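Local coordinates for hypothetical protein (Aquifex aeolicus, PDB 2HEK) that is of unknown function but carries a zinc-binding HD domain, binds GDP and may act as a dGTPase, at residues V71-L76 with K148-I153; E117-L122 with E129-L134; L134-I137 with P142-E145; D164-D169 with I211-M216. All blocks are in the same frame, centred on the assembly; numbering follows the deposited sequence.

Contacts 1 to 3 form one continuous patch of the HD domain, whereas contact 4 stands apart in the same subunit. Contacts 2 and 3 lie within the loop that contact 1 closes and share Leu134 on helix 128-139. That helix also meets both segments of contact 1: Glu73 OE2 forms a salt bridge with Arg133 NH2 at 2.7 Å, and Ser151 OG lies 2.9 Å from Ile137 O, a probable hydrogen bond. The nearest atoms of contacts 1 and 4 are about 9 Å apart. The zinc lies about 9 Å from the side chain of Asp169 in contact 4, and about 13 Å from that of Ile153 in contact 1.

Contact 1: residues V71-L76 with K148-I153; sequences VKEKEL and KLLSEI
The carboxylate of Glu73 is the flat group that meets the other segment, and the methyl CD1 of Leu150 sits above its plane, nearest OE2 at 3.6 Å. The same OE2 has its polar partner elsewhere, in a salt bridge to Arg133, so the leucine packs against a carboxylate whose charge is answered from helix 128-139. The two side chains run at about a right angle, and the CB of Glu73 also rests near the leucine methyl.

The rest is purely apolar. Val71 divides its two methyls between two partners: CG1 touches Leu150 CD2 at 3.7 Å, while CG2 lies 3.6 Å from Ile153 CD1. The division follows from the valine torsion, which sets CG1 anti to the backbone N (chi1 161°) and CG2 anti to the carbonyl carbon. Leu150 is thereby held through both of its methyls, one by Val71 and one by Glu73.

Glu73 occupies the N-cap position of helix 74-82 and centres an inverse gamma turn. The contact thus seats the connection between helices 51-69 and 74-82 against helix 145-155, an arrangement that belongs to the all-helical core of the HD domain.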
loop_
_atom_site.group_PDB
_atom_site.type_symbol
_atom_site.label_atom_id
_atom_site.label_comp_id
_atom_site.label_asym_id
_atom_site.label_seq_id
_atom_site.Cartn_x
_atom_site.Cartn_y
_atom_site.Cartn_z
ATOM N N VAL A 71 29.658 6.196 -4.063
ATOM C CA VAL A 71 30.341 6.203 -5.342
ATOM C C VAL A 71 30.819 7.629 -5.640
ATOM O O VAL A 71 30.059 8.587 -5.506
ATOM C CB VAL A 71 29.395 5.669 -6.463
ATOM C CG1 VAL A 71 29.877 6.073 -7.846
ATOM C CG2 VAL A 71 29.274 4.159 -6.348
ATOM N N LYS A 72 32.094 7.744 -6.007
ATOM C CA LYS A 72 32.744 9.015 -6.328
ATOM C C LYS A 72 32.107 9.654 -7.565
ATOM O O LYS A 72 31.651 10.806 -7.537
ATOM C CB LYS A 72 34.248 8.743 -6.556
ATOM C CG LYS A 72 35.161 9.955 -6.646
ATOM C CD LYS A 72 36.640 9.509 -6.537
ATOM C CE LYS A 72 37.610 10.611 -7.006
ATOM N NZ LYS A 72 39.068 10.280 -6.773
ATOM N N GLU A 73 32.043 8.888 -8.641
ATOM C CA GLU A 73 31.602 9.420 -9.922
ATOM C C GLU A 73 30.087 9.315 -10.056
ATOM O O GLU A 73 29.588 8.784 -11.044
ATOM C CB GLU A 73 32.275 8.646 -11.074
ATOM C CG GLU A 73 33.841 8.631 -11.045
ATOM C CD GLU A 73 34.379 8.216 -12.392
ATOM O OE1 GLU A 73 34.226 9.001 -13.361
ATOM O OE2 GLU A 73 34.888 7.080 -12.518
ATOM N N LYS A 74 29.365 9.787 -9.054
ATOM C CA LYS A 74 27.899 9.654 -9.017
ATOM C C LYS A 74 27.212 10.323 -10.214
ATOM O O LYS A 74 26.367 9.713 -10.879
ATOM C CB LYS A 74 27.362 10.196 -7.685
ATOM C CG LYS A 74 25.805 10.222 -7.569
ATOM C CD LYS A 74 25.330 10.522 -6.131
ATOM C CE LYS A 74 25.814 11.875 -5.617
ATOM N NZ LYS A 74 25.035 12.276 -4.389
ATOM N N GLU A 75 27.566 11.564 -10.517
ATOM C CA GLU A 75 26.828 12.263 -11.580
ATOM C C GLU A 75 26.986 11.547 -12.908
ATOM O O GLU A 75 26.034 11.415 -13.679
ATOM C CB GLU A 75 27.223 13.741 -11.685
ATOM C CG GLU A 75 26.471 14.497 -12.825
ATOM C CD GLU A 75 24.951 14.656 -12.586
ATOM O OE1 GLU A 75 24.419 14.259 -11.501
ATOM O OE2 GLU A 75 24.300 15.207 -13.494
ATOM N N LEU A 76 28.179 11.021 -13.160
ATOM C CA LEU A 76 28.433 10.433 -14.471
ATOM C C LEU A 76 27.624 9.147 -14.631
ATOM O O LEU A 76 27.075 8.891 -15.699
ATOM C CB LEU A 76 29.933 10.140 -14.657
ATOM C CG LEU A 76 30.249 9.484 -15.991
ATOM C CD1 LEU A 76 30.078 10.521 -17.112
ATOM C CD2 LEU A 76 31.653 8.909 -15.981
ATOM N N LYS A 148 33.871 -0.990 -14.860
ATOM C CA LYS A 148 33.097 -2.205 -14.595
ATOM C C LYS A 148 32.195 -2.023 -13.371
ATOM O O LYS A 148 31.026 -2.390 -13.427
ATOM C CB LYS A 148 33.987 -3.453 -14.458
ATOM C CG LYS A 148 33.204 -4.767 -14.202
ATOM C CD LYS A 148 34.166 -5.923 -13.968
ATOM C CE LYS A 148 33.461 -7.267 -13.836
ATOM N NZ LYS A 148 34.492 -8.396 -13.648
ATOM N N LEU A 149 32.718 -1.452 -12.287
ATOM C CA LEU A 149 31.879 -1.185 -11.111
ATOM C C LEU A 149 30.687 -0.290 -11.482
ATOM O O LEU A 149 29.547 -0.551 -11.082
ATOM C CB LEU A 149 32.690 -0.529 -9.968
ATOM C CG LEU A 149 31.923 -0.017 -8.743
ATOM C CD1 LEU A 149 31.220 -1.178 -7.995
ATOM C CD2 LEU A 149 32.831 0.739 -7.781
ATOM N N LEU A 150 30.964 0.784 -12.222
ATOM C CA LEU A 150 29.938 1.751 -12.546
ATOM C C LEU A 150 28.914 1.119 -13.448
ATOM O O LEU A 150 27.712 1.343 -13.263
ATOM C CB LEU A 150 30.542 3.041 -13.185
ATOM C CG LEU A 150 31.459 3.887 -12.281
ATOM C CD1 LEU A 150 31.890 5.177 -12.984
ATOM C CD2 LEU A 150 30.733 4.238 -10.963
ATOM N N SER A 151 29.384 0.306 -14.403
ATOM C CA SER A 151 28.492 -0.367 -15.332
ATOM C C SER A 151 27.585 -1.380 -14.613
ATOM O O SER A 151 26.406 -1.504 -14.962
ATOM C CB SER A 151 29.287 -1.078 -16.411
ATOM O OG SER A 151 28.404 -1.520 -17.410
ATOM N N GLU A 152 28.134 -2.070 -13.602
ATOM C CA GLU A 152 27.372 -3.015 -12.749
ATOM C C GLU A 152 26.214 -2.314 -12.029
ATOM O O GLU A 152 25.145 -2.907 -11.839
ATOM C CB GLU A 152 28.270 -3.651 -11.681
ATOM C CG GLU A 152 29.135 -4.776 -12.195
ATOM C CD GLU A 152 30.044 -5.416 -11.121
ATOM O OE1 GLU A 152 30.023 -5.041 -9.922
ATOM O OE2 GLU A 152 30.827 -6.301 -11.517
ATOM N N ILE A 153 26.440 -1.064 -11.625
ATOM C CA ILE A 153 25.413 -0.299 -10.925
ATOM C C ILE A 153 24.142 -0.164 -11.786
ATOM O O ILE A 153 23.031 -0.213 -11.266
ATOM C CB ILE A 153 25.944 1.063 -10.426
ATOM C CG1 ILE A 153 26.967 0.841 -9.290
ATOM C CG2 ILE A 153 24.761 2.028 -10.010
ATOM C CD1 ILE A 153 27.678 2.136 -8.801
#

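Contact 2: residues E117-L122 with E129-L134; sequences EIYEIL and EDIERL
The helical segments 117-122 and 129-134 run at 125° to each other, their axes 11.1 Å apart at closest approach, with Leu122 and Ile131 the nearest pair by CA. Ile131 is the residue round which the side chains gather. Its CD1 lies over one face of the Tyr119 ring, 4.2 Å from the centroid, a CH-pi contact only 28° off the ring normal. Its CG2 branch meets the rim of the same ring, 3.5 Å from Tyr119 CE1. Tyr119 leaves its helix with CG anti to the backbone N (chi1 -165°), which swings the ring across to the isoleucine although its CB does not aim there. CD1 of Ile131 also presses on Leu122 CB at 3.6 Å and is therefore wedged between the leucine stem and the aromatic face. Farther along, Leu122 CD2 and Leu134 CD1 meet tip to tip at 4.2 Å.

The polar end of the tyrosine is served separately: Tyr119 OH donates to a water 2.7 Å away, lying at the ring edge and in its plane, and this water donates in turn to Glu132 OE2. Behind Leu134 stands helix 74-82, through Leu76, Leu79 and Ala80. Leu122 also touches Leu22 of helix 17-23, the helix that supplies Leu20 to a GDP pocket, so the pair also meets both of these helices.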
loop_
_atom_site.group_PDB
_atom_site.type_symbol
_atom_site.label_atom_id
_atom_site.label_comp_id
_atom_site.label_asym_id
_atom_site.label_seq_id
_atom_site.Cartn_x
_atom_site.Cartn_y
_atom_site.Cartn_z
ATOM N N GLU A 117 22.340 16.215 -30.852
ATOM C CA GLU A 117 22.597 17.258 -29.845
ATOM C C GLU A 117 23.017 16.708 -28.488
ATOM O O GLU A 117 23.610 17.431 -27.700
ATOM C CB GLU A 117 21.384 18.208 -29.680
ATOM C CG GLU A 117 20.037 17.496 -29.424
ATOM C CD GLU A 117 18.847 18.458 -29.149
ATOM O OE1 GLU A 117 19.065 19.527 -28.496
ATOM O OE2 GLU A 117 17.697 18.140 -29.578
ATOM N N ILE A 118 22.686 15.442 -28.183
ATOM C CA ILE A 118 23.128 14.841 -26.905
ATOM C C ILE A 118 24.637 15.051 -26.702
ATOM O O ILE A 118 25.076 15.439 -25.632
ATOM C CB ILE A 118 22.783 13.322 -26.803
ATOM C CG1 ILE A 118 21.265 13.092 -26.861
ATOM C CG2 ILE A 118 23.393 12.676 -25.548
ATOM C CD1 ILE A 118 20.522 13.706 -25.725
ATOM N N TYR A 119 25.441 14.812 -27.733
ATOM C CA TYR A 119 26.900 14.969 -27.558
ATOM C C TYR A 119 27.294 16.381 -27.080
ATOM O O TYR A 119 28.039 16.564 -26.076
ATOM C CB TYR A 119 27.635 14.621 -28.866
ATOM C CG TYR A 119 29.114 14.427 -28.590
ATOM C CD1 TYR A 119 29.577 13.270 -27.940
ATOM C CD2 TYR A 119 30.039 15.412 -28.933
ATOM C CE1 TYR A 119 30.943 13.081 -27.658
ATOM C CE2 TYR A 119 31.418 15.243 -28.661
ATOM C CZ TYR A 119 31.844 14.076 -28.019
ATOM O OH TYR A 119 33.163 13.906 -27.712
ATOM N N GLU A 120 26.794 17.397 -27.784
ATOM C CA GLU A 120 27.081 18.792 -27.429
ATOM C C GLU A 120 26.616 19.093 -26.022
ATOM O O GLU A 120 27.284 19.806 -25.248
ATOM C CB GLU A 120 26.395 19.733 -28.416
ATOM C CG GLU A 120 27.230 20.030 -29.650
ATOM C CD GLU A 120 27.279 18.875 -30.651
ATOM O OE1 GLU A 120 28.277 18.818 -31.408
ATOM O OE2 GLU A 120 26.335 18.025 -30.692
ATOM N N ILE A 121 25.463 18.541 -25.665
ATOM C CA ILE A 121 24.960 18.765 -24.318
ATOM C C ILE A 121 25.925 18.178 -23.291
ATOM O O ILE A 121 26.318 18.862 -22.323
ATOM C CB ILE A 121 23.494 18.201 -24.147
ATOM C CG1 ILE A 121 22.521 18.995 -25.026
ATOM C CG2 ILE A 121 23.097 18.258 -22.658
ATOM C CD1 ILE A 121 21.148 18.285 -25.315
ATOM N N LEU A 122 26.322 16.917 -23.473
ATOM C CA LEU A 122 27.283 16.297 -22.515
ATOM C C LEU A 122 28.655 17.021 -22.463
ATOM O O LEU A 122 29.292 17.136 -21.380
ATOM C CB LEU A 122 27.490 14.823 -22.863
ATOM C CG LEU A 122 26.282 13.873 -22.714
ATOM C CD1 LEU A 122 26.591 12.533 -23.357
ATOM C CD2 LEU A 122 26.013 13.708 -21.226
ATOM N N GLU A 129 36.948 12.193 -23.103
ATOM C CA GLU A 129 37.227 10.871 -22.492
ATOM C C GLU A 129 36.068 10.394 -21.584
ATOM O O GLU A 129 35.677 9.250 -21.651
ATOM C CB GLU A 129 38.495 10.947 -21.662
ATOM C CG GLU A 129 38.895 9.724 -20.792
ATOM C CD GLU A 129 38.942 8.344 -21.500
ATOM O OE1 GLU A 129 38.867 8.231 -22.763
ATOM O OE2 GLU A 129 39.063 7.332 -20.745
ATOM N N ASP A 130 35.573 11.251 -20.704
ATOM C CA ASP A 130 34.414 10.879 -19.834
ATOM C C ASP A 130 33.146 10.543 -20.599
ATOM O O ASP A 130 32.410 9.658 -20.198
ATOM C CB ASP A 130 34.179 11.927 -18.766
ATOM C CG ASP A 130 35.234 11.862 -17.684
ATOM O OD1 ASP A 130 35.824 10.770 -17.494
ATOM O OD2 ASP A 130 35.503 12.880 -17.016
ATOM N N ILE A 131 32.921 11.184 -21.744
ATOM C CA ILE A 131 31.812 10.798 -22.601
ATOM C C ILE A 131 32.045 9.399 -23.201
ATOM O O ILE A 131 31.096 8.620 -23.358
ATOM C CB ILE A 131 31.543 11.845 -23.682
ATOM C CG1 ILE A 131 31.072 13.172 -23.055
ATOM C CG2 ILE A 131 30.500 11.371 -24.648
ATOM C CD1 ILE A 131 30.840 14.327 -24.110
ATOM N N GLU A 132 33.284 9.065 -23.580
ATOM C CA GLU A 132 33.520 7.692 -24.062
ATOM C C GLU A 132 33.304 6.698 -22.937
ATOM O O GLU A 132 32.855 5.605 -23.201
ATOM C CB GLU A 132 34.929 7.493 -24.646
ATOM C CG GLU A 132 35.281 8.441 -25.786
ATOM C CD GLU A 132 34.419 8.241 -27.026
ATOM O OE1 GLU A 132 34.078 7.082 -27.382
ATOM O OE2 GLU A 132 34.067 9.253 -27.666
ATOM N N ARG A 133 33.647 7.070 -21.699
ATOM C CA ARG A 133 33.457 6.184 -20.540
ATOM C C ARG A 133 31.965 6.006 -20.221
ATOM O O ARG A 133 31.524 4.892 -19.987
ATOM C CB ARG A 133 34.201 6.737 -19.315
ATOM C CG ARG A 133 35.727 6.713 -19.517
ATOM C CD ARG A 133 36.460 7.381 -18.390
ATOM N NE ARG A 133 36.412 6.630 -17.123
ATOM C CZ ARG A 133 35.823 7.041 -16.000
ATOM N NH1 ARG A 133 35.146 8.184 -15.962
ATOM N NH2 ARG A 133 35.893 6.283 -14.904
ATOM N N LEU A 134 31.205 7.110 -20.236
ATOM C CA LEU A 134 29.744 7.046 -20.120
ATOM C C LEU A 134 29.132 6.058 -21.123
ATOM O O LEU A 134 28.286 5.245 -20.766
ATOM C CB LEU A 134 29.127 8.437 -20.308
ATOM C CG LEU A 134 27.591 8.555 -20.153
ATOM C CD1 LEU A 134 27.286 9.981 -19.780
ATOM C CD2 LEU A 134 26.881 8.229 -21.436
HETATM O O HOH W 1 33.693 11.549 -26.559
#

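Contact 3: residues L134-I137 with P142-E145; sequences LVRI and PEDE
Arg136 and Glu143 lie face to face, their guanidinium and carboxylate planes only 5° apart. OE2 of the glutamate sits over the centre of the guanidinium, 3.4 Å from Arg136 CZ. The attraction is a salt bridge of charges alone: Glu143 OE2 is 3.5 Å from Arg136 NE, well out of the guanidinium plane, and no N-H points at it. The stems pack as well, Glu143 CG lying 3.5 Å from Arg136 CD. The arginine chain gets there by turning at its third torsion (chi3 -67°), whereas the glutamate stays extended beyond CG and crosses it obliquely.

With Glu143 on a face, the N-H groups can serve other partners. Arg136 NE forms its stronger salt bridge with Glu147 OE1, and the same oxygen accepts from the backbone N of Glu143, so Glu147 ties both members of the stack together. A leucine in place of Arg136 would probably leave Glu143 and Glu147 without their shared positive mate and set the Glu143 carboxylate free to turn. Both stacked residues also touch a crystal neighbour, which may influence their poses.

Next to Glu143, Pro142 comes close to the helix backbone, its CA 5.3 Å from Arg136 CA. Asp144 then supplies the N-cap of helix 145-155, its OD1 bonded to Glu147 N. The whole is a short helix-loop-helix connection on the surface of the HD domain, ending in a side-chain N-cap.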
loop_
_atom_site.group_PDB
_atom_site.type_symbol
_atom_site.label_atom_id
_atom_site.label_comp_id
_atom_site.label_asym_id
_atom_site.label_seq_id
_atom_site.Cartn_x
_atom_site.Cartn_y
_atom_site.Cartn_z
ATOM N N LEU A 134 31.205 7.110 -20.236
ATOM C CA LEU A 134 29.744 7.046 -20.120
ATOM C C LEU A 134 29.132 6.058 -21.123
ATOM O O LEU A 134 28.286 5.245 -20.766
ATOM C CB LEU A 134 29.127 8.437 -20.308
ATOM C CG LEU A 134 27.591 8.555 -20.153
ATOM C CD1 LEU A 134 27.286 9.981 -19.780
ATOM C CD2 LEU A 134 26.881 8.229 -21.436
ATOM N N VAL A 135 29.549 6.136 -22.375
ATOM C CA VAL A 135 29.052 5.205 -23.404
ATOM C C VAL A 135 29.335 3.730 -23.061
ATOM O O VAL A 135 28.448 2.890 -23.126
ATOM C CB VAL A 135 29.613 5.549 -24.796
ATOM C CG1 VAL A 135 29.331 4.391 -25.777
ATOM C CG2 VAL A 135 29.005 6.860 -25.290
ATOM N N ARG A 136 30.563 3.419 -22.673
ATOM C CA ARG A 136 30.936 2.049 -22.286
ATOM C C ARG A 136 30.147 1.567 -21.078
ATOM O O ARG A 136 29.691 0.441 -21.050
ATOM C CB ARG A 136 32.450 1.970 -21.982
ATOM C CG ARG A 136 33.291 1.967 -23.266
ATOM C CD ARG A 136 34.760 1.535 -23.053
ATOM N NE ARG A 136 35.510 2.494 -22.246
ATOM C CZ ARG A 136 36.102 3.581 -22.763
ATOM N NH1 ARG A 136 36.001 3.859 -24.050
ATOM N NH2 ARG A 136 36.760 4.397 -21.994
ATOM N N ILE A 137 30.045 2.423 -20.074
ATOM C CA ILE A 137 29.334 2.138 -18.849
ATOM C C ILE A 137 27.866 1.815 -19.176
ATOM O O ILE A 137 27.333 0.773 -18.754
ATOM C CB ILE A 137 29.476 3.314 -17.862
ATOM C CG1 ILE A 137 30.908 3.330 -17.313
ATOM C CG2 ILE A 137 28.413 3.244 -16.664
ATOM C CD1 ILE A 137 31.311 4.635 -16.743
ATOM N N PRO A 142 32.695 -2.244 -20.209
ATOM C CA PRO A 142 33.781 -1.550 -19.536
ATOM C C PRO A 142 35.144 -2.022 -20.033
ATOM O O PRO A 142 35.261 -3.157 -20.531
ATOM C CB PRO A 142 33.611 -1.970 -18.079
ATOM C CG PRO A 142 32.935 -3.297 -18.148
ATOM C CD PRO A 142 31.975 -3.138 -19.279
ATOM N N GLU A 143 36.153 -1.174 -19.868
ATOM C CA GLU A 143 37.527 -1.469 -20.300
ATOM C C GLU A 143 38.462 -1.527 -19.101
ATOM O O GLU A 143 39.609 -1.946 -19.235
ATOM C CB GLU A 143 38.039 -0.364 -21.240
ATOM C CG GLU A 143 37.596 -0.478 -22.669
ATOM C CD GLU A 143 38.097 0.693 -23.520
ATOM O OE1 GLU A 143 37.750 0.759 -24.714
ATOM O OE2 GLU A 143 38.823 1.558 -22.991
ATOM N N ASP A 144 38.005 -1.051 -17.942
ATOM C CA ASP A 144 38.784 -1.163 -16.709
ATOM C C ASP A 144 37.879 -1.450 -15.512
ATOM O O ASP A 144 36.666 -1.649 -15.689
ATOM C CB ASP A 144 39.725 0.043 -16.478
ATOM C CG ASP A 144 38.992 1.374 -16.341
ATOM O OD1 ASP A 144 37.855 1.420 -15.839
ATOM O OD2 ASP A 144 39.579 2.413 -16.706
ATOM N N GLU A 145 38.461 -1.480 -14.316
ATOM C CA GLU A 145 37.719 -1.881 -13.116
ATOM C C GLU A 145 36.764 -0.811 -12.589
ATOM O O GLU A 145 35.698 -1.135 -12.095
ATOM C CB GLU A 145 38.675 -2.334 -12.025
ATOM C CG GLU A 145 39.371 -3.660 -12.340
ATOM C CD GLU A 145 38.408 -4.760 -12.791
ATOM O OE1 GLU A 145 37.621 -5.276 -11.949
ATOM O OE2 GLU A 145 38.441 -5.108 -13.997
#

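Contact 4: residues D164-D169 with I211-M216; sequences DYLRRD and ISRYFM
Met216 makes the tightest touch, its methyl CE resting 3.5 Å from Asp169 CB. The methionine chain bends at both chi2 (-55°) and chi3 (-60°), which curls the methyl back onto helix 160-173. Beside it the fit is easier: Leu166 divides its methyls between two residues of helix 203-221, with CD2 at 4.0 Å from Met216 CG and CD1 at 4.0 Å from Arg213 CB. An alanine at Met216 would probably open a gap beside Asp169 CB and take from Leu166 CD2 its contact with CG.

The looser side is bridged by water. Tyr165 and Arg213 do not touch, but one water lies 2.8 Å from Tyr165 OH and accepts from Arg213 NE at 3.0 Å. Arg213 then spends NH1 on the carbonyl of Glu319. Asp169 OD2 bonds to Tyr221 OH, farther along helix 203-221, and to a glycerol probably left from the crystallisation liquor.

On helix 160-173, Arg168 grips Asp164 side-on, NE to OD1 and NH2 to OD2, and Asp164 OD1 also bonds to His54, a zinc ligand. The chemistry thus separates two duties: apolar groups, one water and the Asp169-Tyr221 hydrogen bond join helix 160-173 to helix 203-221, while the second-shell position of Asp164 is consistent with a part in orienting His54 at the zinc.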
loop_
_atom_site.group_PDB
_atom_site.type_symbol
_atom_site.label_atom_id
_atom_site.label_comp_id
_atom_site.label_asym_id
_atom_site.label_seq_id
_atom_site.Cartn_x
_atom_site.Cartn_y
_atom_site.Cartn_z
ATOM N N ASP A 164 14.274 -0.641 -11.766
ATOM C CA ASP A 164 13.176 0.233 -12.144
ATOM C C ASP A 164 12.159 -0.491 -12.997
ATOM O O ASP A 164 10.956 -0.394 -12.738
ATOM C CB ASP A 164 13.590 1.501 -12.889
ATOM C CG ASP A 164 12.378 2.388 -13.164
ATOM O OD1 ASP A 164 11.863 2.365 -14.307
ATOM O OD2 ASP A 164 11.960 3.110 -12.249
ATOM N N TYR A 165 12.577 -1.216 -14.061
ATOM C CA TYR A 165 11.523 -1.769 -14.905
ATOM C C TYR A 165 10.722 -2.872 -14.224
ATOM O O TYR A 165 9.526 -2.988 -14.488
ATOM C CB TYR A 165 12.023 -2.130 -16.316
ATOM C CG TYR A 165 12.918 -3.326 -16.527
ATOM C CD1 TYR A 165 12.530 -4.595 -16.136
ATOM C CD2 TYR A 165 14.177 -3.147 -17.108
ATOM C CE1 TYR A 165 13.391 -5.678 -16.339
ATOM C CE2 TYR A 165 15.055 -4.223 -17.307
ATOM C CZ TYR A 165 14.654 -5.493 -16.917
ATOM O OH TYR A 165 15.495 -6.566 -17.106
ATOM N N LEU A 166 11.334 -3.679 -13.354
ATOM C CA LEU A 166 10.555 -4.736 -12.699
ATOM C C LEU A 166 9.439 -4.113 -11.886
ATOM O O LEU A 166 8.286 -4.534 -11.980
ATOM C CB LEU A 166 11.411 -5.641 -11.797
ATOM C CG LEU A 166 12.377 -6.585 -12.533
ATOM C CD1 LEU A 166 13.297 -7.238 -11.465
ATOM C CD2 LEU A 166 11.589 -7.653 -13.372
ATOM N N ARG A 167 9.785 -3.105 -11.088
ATOM C CA ARG A 167 8.787 -2.362 -10.267
ATOM C C ARG A 167 7.766 -1.591 -11.109
ATOM O O ARG A 167 6.554 -1.590 -10.819
ATOM C CB ARG A 167 9.502 -1.438 -9.246
ATOM C CG ARG A 167 8.576 -0.547 -8.326
ATOM C CD ARG A 167 9.335 0.318 -7.116
ATOM N NE ARG A 167 8.300 0.806 -6.221
ATOM C CZ ARG A 167 8.554 1.296 -5.032
ATOM N NH1 ARG A 167 9.815 1.347 -4.596
ATOM N NH2 ARG A 167 7.562 1.708 -4.271
ATOM N N ARG A 168 8.218 -0.889 -12.141
ATOM C CA ARG A 168 7.301 -0.107 -12.949
ATOM C C ARG A 168 6.349 -1.028 -13.766
ATOM O O ARG A 168 5.135 -0.755 -13.879
ATOM C CB ARG A 168 8.110 0.843 -13.881
ATOM C CG ARG A 168 7.260 1.884 -14.684
ATOM C CD ARG A 168 8.161 2.938 -15.459
ATOM N NE ARG A 168 9.124 3.492 -14.498
ATOM C CZ ARG A 168 8.874 4.508 -13.683
ATOM N NH1 ARG A 168 7.716 5.174 -13.750
ATOM N NH2 ARG A 168 9.786 4.851 -12.800
ATOM N N ASP A 169 6.903 -2.105 -14.347
ATOM C CA ASP A 169 6.107 -3.074 -15.100
ATOM C C ASP A 169 5.038 -3.663 -14.183
ATOM O O ASP A 169 3.892 -3.759 -14.591
ATOM C CB ASP A 169 6.983 -4.179 -15.716
ATOM C CG ASP A 169 7.940 -3.651 -16.810
ATOM O OD1 ASP A 169 7.826 -2.483 -17.223
ATOM O OD2 ASP A 169 8.823 -4.409 -17.253
ATOM N N ILE A 211 12.601 -13.659 -6.612
ATOM C CA ILE A 211 11.223 -14.176 -6.713
ATOM C C ILE A 211 10.330 -13.176 -7.441
ATOM O O ILE A 211 9.498 -13.550 -8.317
ATOM C CB ILE A 211 10.576 -14.430 -5.334
ATOM C CG1 ILE A 211 11.334 -15.499 -4.543
ATOM C CG2 ILE A 211 9.125 -14.855 -5.530
ATOM C CD1 ILE A 211 11.517 -16.811 -5.250
ATOM N N SER A 212 10.489 -11.900 -7.110
ATOM C CA SER A 212 9.706 -10.869 -7.813
ATOM C C SER A 212 10.016 -10.902 -9.312
ATOM O O SER A 212 9.112 -10.797 -10.166
ATOM C CB SER A 212 9.907 -9.507 -7.159
ATOM O OG SER A 212 11.057 -8.833 -7.697
ATOM N N ARG A 213 11.281 -11.097 -9.663
ATOM C CA ARG A 213 11.645 -11.225 -11.081
ATOM C C ARG A 213 11.011 -12.470 -11.722
ATOM O O ARG A 213 10.481 -12.420 -12.853
ATOM C CB ARG A 213 13.176 -11.247 -11.202
ATOM C CG ARG A 213 13.704 -11.299 -12.589
ATOM C CD ARG A 213 15.275 -11.337 -12.554
ATOM N NE ARG A 213 15.819 -11.297 -13.921
ATOM C CZ ARG A 213 16.173 -12.378 -14.627
ATOM N NH1 ARG A 213 16.052 -13.607 -14.103
ATOM N NH2 ARG A 213 16.650 -12.241 -15.854
ATOM N N TYR A 214 11.031 -13.597 -11.009
ATOM C CA TYR A 214 10.343 -14.815 -11.514
ATOM C C TYR A 214 8.869 -14.507 -11.828
ATOM O O TYR A 214 8.351 -14.890 -12.880
ATOM C CB TYR A 214 10.388 -15.949 -10.463
ATOM C CG TYR A 214 9.428 -17.077 -10.730
ATOM C CD1 TYR A 214 9.796 -18.171 -11.540
ATOM C CD2 TYR A 214 8.149 -17.085 -10.138
ATOM C CE1 TYR A 214 8.888 -19.258 -11.765
ATOM C CE2 TYR A 214 7.264 -18.131 -10.345
ATOM C CZ TYR A 214 7.619 -19.210 -11.153
ATOM O OH TYR A 214 6.683 -20.235 -11.329
ATOM N N PHE A 215 8.168 -13.853 -10.901
ATOM C CA PHE A 215 6.758 -13.518 -11.169
ATOM C C PHE A 215 6.547 -12.660 -12.411
ATOM O O PHE A 215 5.627 -12.911 -13.194
ATOM C CB PHE A 215 6.110 -12.866 -9.961
ATOM C CG PHE A 215 5.719 -13.857 -8.895
ATOM C CD1 PHE A 215 6.236 -13.761 -7.607
ATOM C CD2 PHE A 215 4.797 -14.870 -9.184
ATOM C CE1 PHE A 215 5.826 -14.682 -6.584
ATOM C CE2 PHE A 215 4.400 -15.794 -8.202
ATOM C CZ PHE A 215 4.940 -15.690 -6.887
ATOM N N MET A 216 7.380 -11.643 -12.609
ATOM C CA MET A 216 7.216 -10.816 -13.806
ATOM C C MET A 216 7.383 -11.636 -15.085
ATOM O O MET A 216 6.651 -11.417 -16.053
ATOM C CB MET A 216 8.157 -9.612 -13.799
ATOM C CG MET A 216 7.807 -8.583 -12.700
ATOM S SD MET A 216 6.049 -8.019 -12.804
ATOM C CE MET A 216 5.987 -7.299 -14.425
HETATM O O HOH W 2 15.250 -8.962 -15.748
#